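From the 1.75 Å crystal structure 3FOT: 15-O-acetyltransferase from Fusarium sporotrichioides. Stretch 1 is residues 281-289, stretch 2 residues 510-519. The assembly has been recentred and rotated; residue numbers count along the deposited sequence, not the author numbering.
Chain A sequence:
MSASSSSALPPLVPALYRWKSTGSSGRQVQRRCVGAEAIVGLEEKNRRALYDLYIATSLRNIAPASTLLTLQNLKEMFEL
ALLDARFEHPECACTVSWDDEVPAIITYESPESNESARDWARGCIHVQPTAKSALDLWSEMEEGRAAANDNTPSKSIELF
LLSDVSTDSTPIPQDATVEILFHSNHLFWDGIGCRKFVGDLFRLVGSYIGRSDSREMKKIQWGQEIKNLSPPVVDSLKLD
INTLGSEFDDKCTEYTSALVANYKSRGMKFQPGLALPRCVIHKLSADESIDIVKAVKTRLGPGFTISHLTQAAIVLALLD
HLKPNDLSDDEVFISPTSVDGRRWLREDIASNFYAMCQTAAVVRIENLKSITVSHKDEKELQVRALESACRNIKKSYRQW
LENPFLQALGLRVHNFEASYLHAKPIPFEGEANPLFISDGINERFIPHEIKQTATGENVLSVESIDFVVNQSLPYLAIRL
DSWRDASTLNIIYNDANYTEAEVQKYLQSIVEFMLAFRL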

# COMPACT_ATOMS: atom_id res chain seq x y z
N ILE A 281 14.40 -6.66 -0.21
CA ILE A 281 13.83 -6.61 1.14
C ILE A 281 14.92 -6.82 2.20
O ILE A 281 15.78 -7.68 2.06
CB ILE A 281 12.76 -7.73 1.32
CG1 ILE A 281 11.54 -7.48 0.42
CG2 ILE A 281 12.35 -7.84 2.78
CD1 ILE A 281 10.55 -8.62 0.36
N HIS A 282 14.88 -6.03 3.27
CA HIS A 282 15.75 -6.27 4.42
C HIS A 282 14.87 -6.31 5.64
O HIS A 282 14.27 -5.31 6.00
CB HIS A 282 16.81 -5.19 4.60
CG HIS A 282 17.78 -5.49 5.68
ND1 HIS A 282 17.49 -5.31 7.01
CD2 HIS A 282 19.02 -6.04 5.64
CE1 HIS A 282 18.52 -5.72 7.75
NE2 HIS A 282 19.46 -6.16 6.94
N LYS A 283 14.78 -7.48 6.25
CA LYS A 283 14.04 -7.65 7.48
C LYS A 283 14.99 -7.44 8.65
O LYS A 283 15.96 -8.20 8.82
CB LYS A 283 13.45 -9.06 7.53
CG LYS A 283 12.31 -9.28 6.58
N LEU A 284 14.74 -6.40 9.43
CA LEU A 284 15.50 -6.17 10.67
C LEU A 284 14.99 -7.16 11.70
O LEU A 284 13.79 -7.46 11.73
CB LEU A 284 15.27 -4.75 11.18
CG LEU A 284 15.84 -3.58 10.39
CD1 LEU A 284 15.30 -2.27 10.97
CD2 LEU A 284 17.36 -3.60 10.45
N SER A 285 15.86 -7.68 12.56
CA SER A 285 15.39 -8.63 13.58
C SER A 285 14.46 -7.88 14.52
O SER A 285 14.51 -6.67 14.60
CB SER A 285 16.55 -9.24 14.35
OG SER A 285 17.23 -8.23 15.08
N ALA A 286 13.61 -8.59 15.26
CA ALA A 286 12.85 -7.92 16.32
C ALA A 286 13.77 -7.20 17.33
O ALA A 286 13.46 -6.11 17.79
CB ALA A 286 11.93 -8.91 17.06
N ASP A 287 14.91 -7.82 17.65
CA ASP A 287 15.81 -7.24 18.66
C ASP A 287 16.36 -5.89 18.16
O ASP A 287 16.39 -4.88 18.90
CB ASP A 287 16.96 -8.20 19.00
CG ASP A 287 16.50 -9.37 19.87
OD1 ASP A 287 15.48 -9.25 20.58
OD2 ASP A 287 17.18 -10.40 19.84
N GLU A 288 16.77 -5.87 16.90
CA GLU A 288 17.28 -4.64 16.29
C GLU A 288 16.20 -3.59 16.21
O GLU A 288 16.45 -2.41 16.46
CB GLU A 288 17.76 -4.94 14.87
CG GLU A 288 19.08 -5.64 14.84
CD GLU A 288 19.39 -6.26 13.51
OE1 GLU A 288 18.51 -6.28 12.59
OE2 GLU A 288 20.53 -6.75 13.38
N SER A 289 15.00 -4.02 15.81
CA SER A 289 13.89 -3.08 15.68
C SER A 289 13.49 -2.46 17.00
O SER A 289 13.21 -1.26 17.09
CB SER A 289 12.70 -3.75 14.99
OG SER A 289 13.08 -4.32 13.73
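Stretch 2 (510-519) IVEFMLAFRL

Stretch 2 is the last segment of the chain, a helix that enters before Ile-510 and gives way to an irregular tail ending at the carboxylate of Leu-519. It lies alongside stretch 1, which changes from strand (281-283) through a short loop to the first turn of a helix (from Ala-286). The two run in the same general direction: His-282 lies nearest Val-511, with CA to CA 8.1 Å, and further along Glu-288 lies nearest Leu-515, with CA to CA 7.5 Å. The contact is small, burying 290 Å² over both sides, and no hydrogen bond crosses it; it rests on side-chain packing.

In the strand, side chains alternate, and of its three residues only His-282 meets the helix. Its CA-to-CB bond points toward stretch 2, and with chi1 t and chi2 near -79° one face of the imidazole lies against Val-511. CE1 of His-282 is 3.8 Å from CG1 of Val-511, and CG2 of Val-511 lies 4.0 Å from the ring centroid, 21° off the normal, a CH-pi contact. A branched valine suits this place because both its methyls can approach the ring. The cost is that ND1 of His-282 is buried by the contact without a polar partner.

Leu-284, in the loop, is the apolar centre. It is buried, its CA-to-CB bond points toward the helix, and its forked end reaches three residues: CD2 of Leu-284 lies 3.8 Å from CG1 of Val-511 and 4.4 Å from CD2 of Leu-515, while CD1 of Leu-284 is 4.3 Å from CE of Met-514, whose long, flexible, apolar side chain suits that reach. Val-511, Met-514 and Leu-515 are spaced three and four apart, as expected of residues sharing one side of a helix.

Ser-285 does not touch stretch 2 but starts the next helix. As its N-cap, it accepts at OG from N of Glu-288 (3.0 Å), while its own N donates to OE1 of Glu-288 (3.0 Å). This reciprocal pair, a classic capping box, holds OE1 of Glu-288 back against the start of its own helix.

With OE1 so engaged, the aliphatic CG of Glu-288 packs against stretch 2, 4.0 Å from CD2 of Leu-515, whose CA-to-CB bond points sideways but whose end comes nearer. CG of Glu-288 is also 4.3 Å from NH1 of Arg-518, oblique to the guanidinium, in packing rather than a salt bridge. The arginine is anchored within its own stretch, where NE of Arg-518 donates to O of Leu-515 at 2.9 Å.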

# COMPACT_ATOMS: atom_id res chain seq x y z
N ILE A 510 21.19 2.50 4.12
CA ILE A 510 20.10 3.01 4.92
C ILE A 510 20.04 2.24 6.22
O ILE A 510 19.97 2.83 7.29
CB ILE A 510 18.74 2.84 4.20
CG1 ILE A 510 18.69 3.69 2.93
CG2 ILE A 510 17.59 3.15 5.15
CD1 ILE A 510 17.61 3.18 1.95
N VAL A 511 20.07 0.91 6.12
CA VAL A 511 19.99 0.05 7.32
C VAL A 511 21.14 0.33 8.30
O VAL A 511 20.92 0.43 9.52
CB VAL A 511 19.94 -1.46 6.94
CG1 VAL A 511 20.09 -2.34 8.17
CG2 VAL A 511 18.62 -1.79 6.22
N GLU A 512 22.35 0.44 7.76
CA GLU A 512 23.52 0.76 8.57
C GLU A 512 23.35 2.07 9.36
O GLU A 512 23.68 2.13 10.55
CB GLU A 512 24.78 0.78 7.72
CG GLU A 512 26.06 0.80 8.56
CD GLU A 512 27.34 0.75 7.73
OE1 GLU A 512 27.25 0.56 6.49
OE2 GLU A 512 28.43 0.92 8.34
N PHE A 513 22.84 3.12 8.71
CA PHE A 513 22.60 4.38 9.45
C PHE A 513 21.53 4.23 10.53
O PHE A 513 21.69 4.77 11.62
CB PHE A 513 22.23 5.53 8.52
CG PHE A 513 23.39 6.11 7.75
CD1 PHE A 513 24.53 6.60 8.42
CD2 PHE A 513 23.32 6.22 6.35
CE1 PHE A 513 25.60 7.18 7.71
CE2 PHE A 513 24.40 6.79 5.63
CZ PHE A 513 25.53 7.26 6.31
N MET A 514 20.44 3.53 10.22
CA MET A 514 19.43 3.26 11.25
C MET A 514 20.04 2.56 12.46
O MET A 514 19.77 2.92 13.63
CB MET A 514 18.29 2.43 10.64
CG MET A 514 17.44 3.27 9.67
SD MET A 514 16.22 2.24 8.86
CE MET A 514 15.05 1.97 10.21
N LEU A 515 20.86 1.55 12.20
CA LEU A 515 21.47 0.77 13.27
C LEU A 515 22.43 1.61 14.08
O LEU A 515 22.57 1.44 15.30
CB LEU A 515 22.14 -0.49 12.70
CG LEU A 515 21.15 -1.55 12.22
CD1 LEU A 515 21.92 -2.62 11.43
CD2 LEU A 515 20.35 -2.16 13.39
N ALA A 516 23.06 2.57 13.40
CA ALA A 516 24.00 3.47 14.05
C ALA A 516 23.33 4.37 15.09
O ALA A 516 24.00 4.93 15.95
CB ALA A 516 24.77 4.32 12.98
N PHE A 517 22.01 4.50 15.02
CA PHE A 517 21.28 5.37 15.93
C PHE A 517 21.08 4.70 17.28
O PHE A 517 20.68 5.36 18.24
CB PHE A 517 19.92 5.69 15.33
CG PHE A 517 19.33 6.97 15.80
CD1 PHE A 517 19.94 8.18 15.48
CD2 PHE A 517 18.10 6.98 16.48
CE1 PHE A 517 19.37 9.40 15.86
CE2 PHE A 517 17.51 8.18 16.87
CZ PHE A 517 18.15 9.41 16.55
N ARG A 518 21.32 3.38 17.35
CA ARG A 518 21.04 2.61 18.56
C ARG A 518 21.84 3.18 19.73
O ARG A 518 22.93 3.72 19.54
CB ARG A 518 21.35 1.12 18.37
CG ARG A 518 20.33 0.41 17.51
CD ARG A 518 20.74 -1.02 17.30
NE ARG A 518 21.98 -1.08 16.53
CZ ARG A 518 22.66 -2.19 16.27
NH1 ARG A 518 22.23 -3.36 16.72
NH2 ARG A 518 23.78 -2.14 15.56
N LEU A 519 21.27 3.09 20.92
CA LEU A 519 21.94 3.57 22.11
C LEU A 519 23.15 2.71 22.42
O LEU A 519 23.15 1.50 22.16
CB LEU A 519 20.98 3.57 23.30
CG LEU A 519 19.77 4.48 23.13
CD1 LEU A 519 18.82 4.27 24.30
CD2 LEU A 519 20.23 5.91 23.01
OXT LEU A 519 24.15 3.21 22.95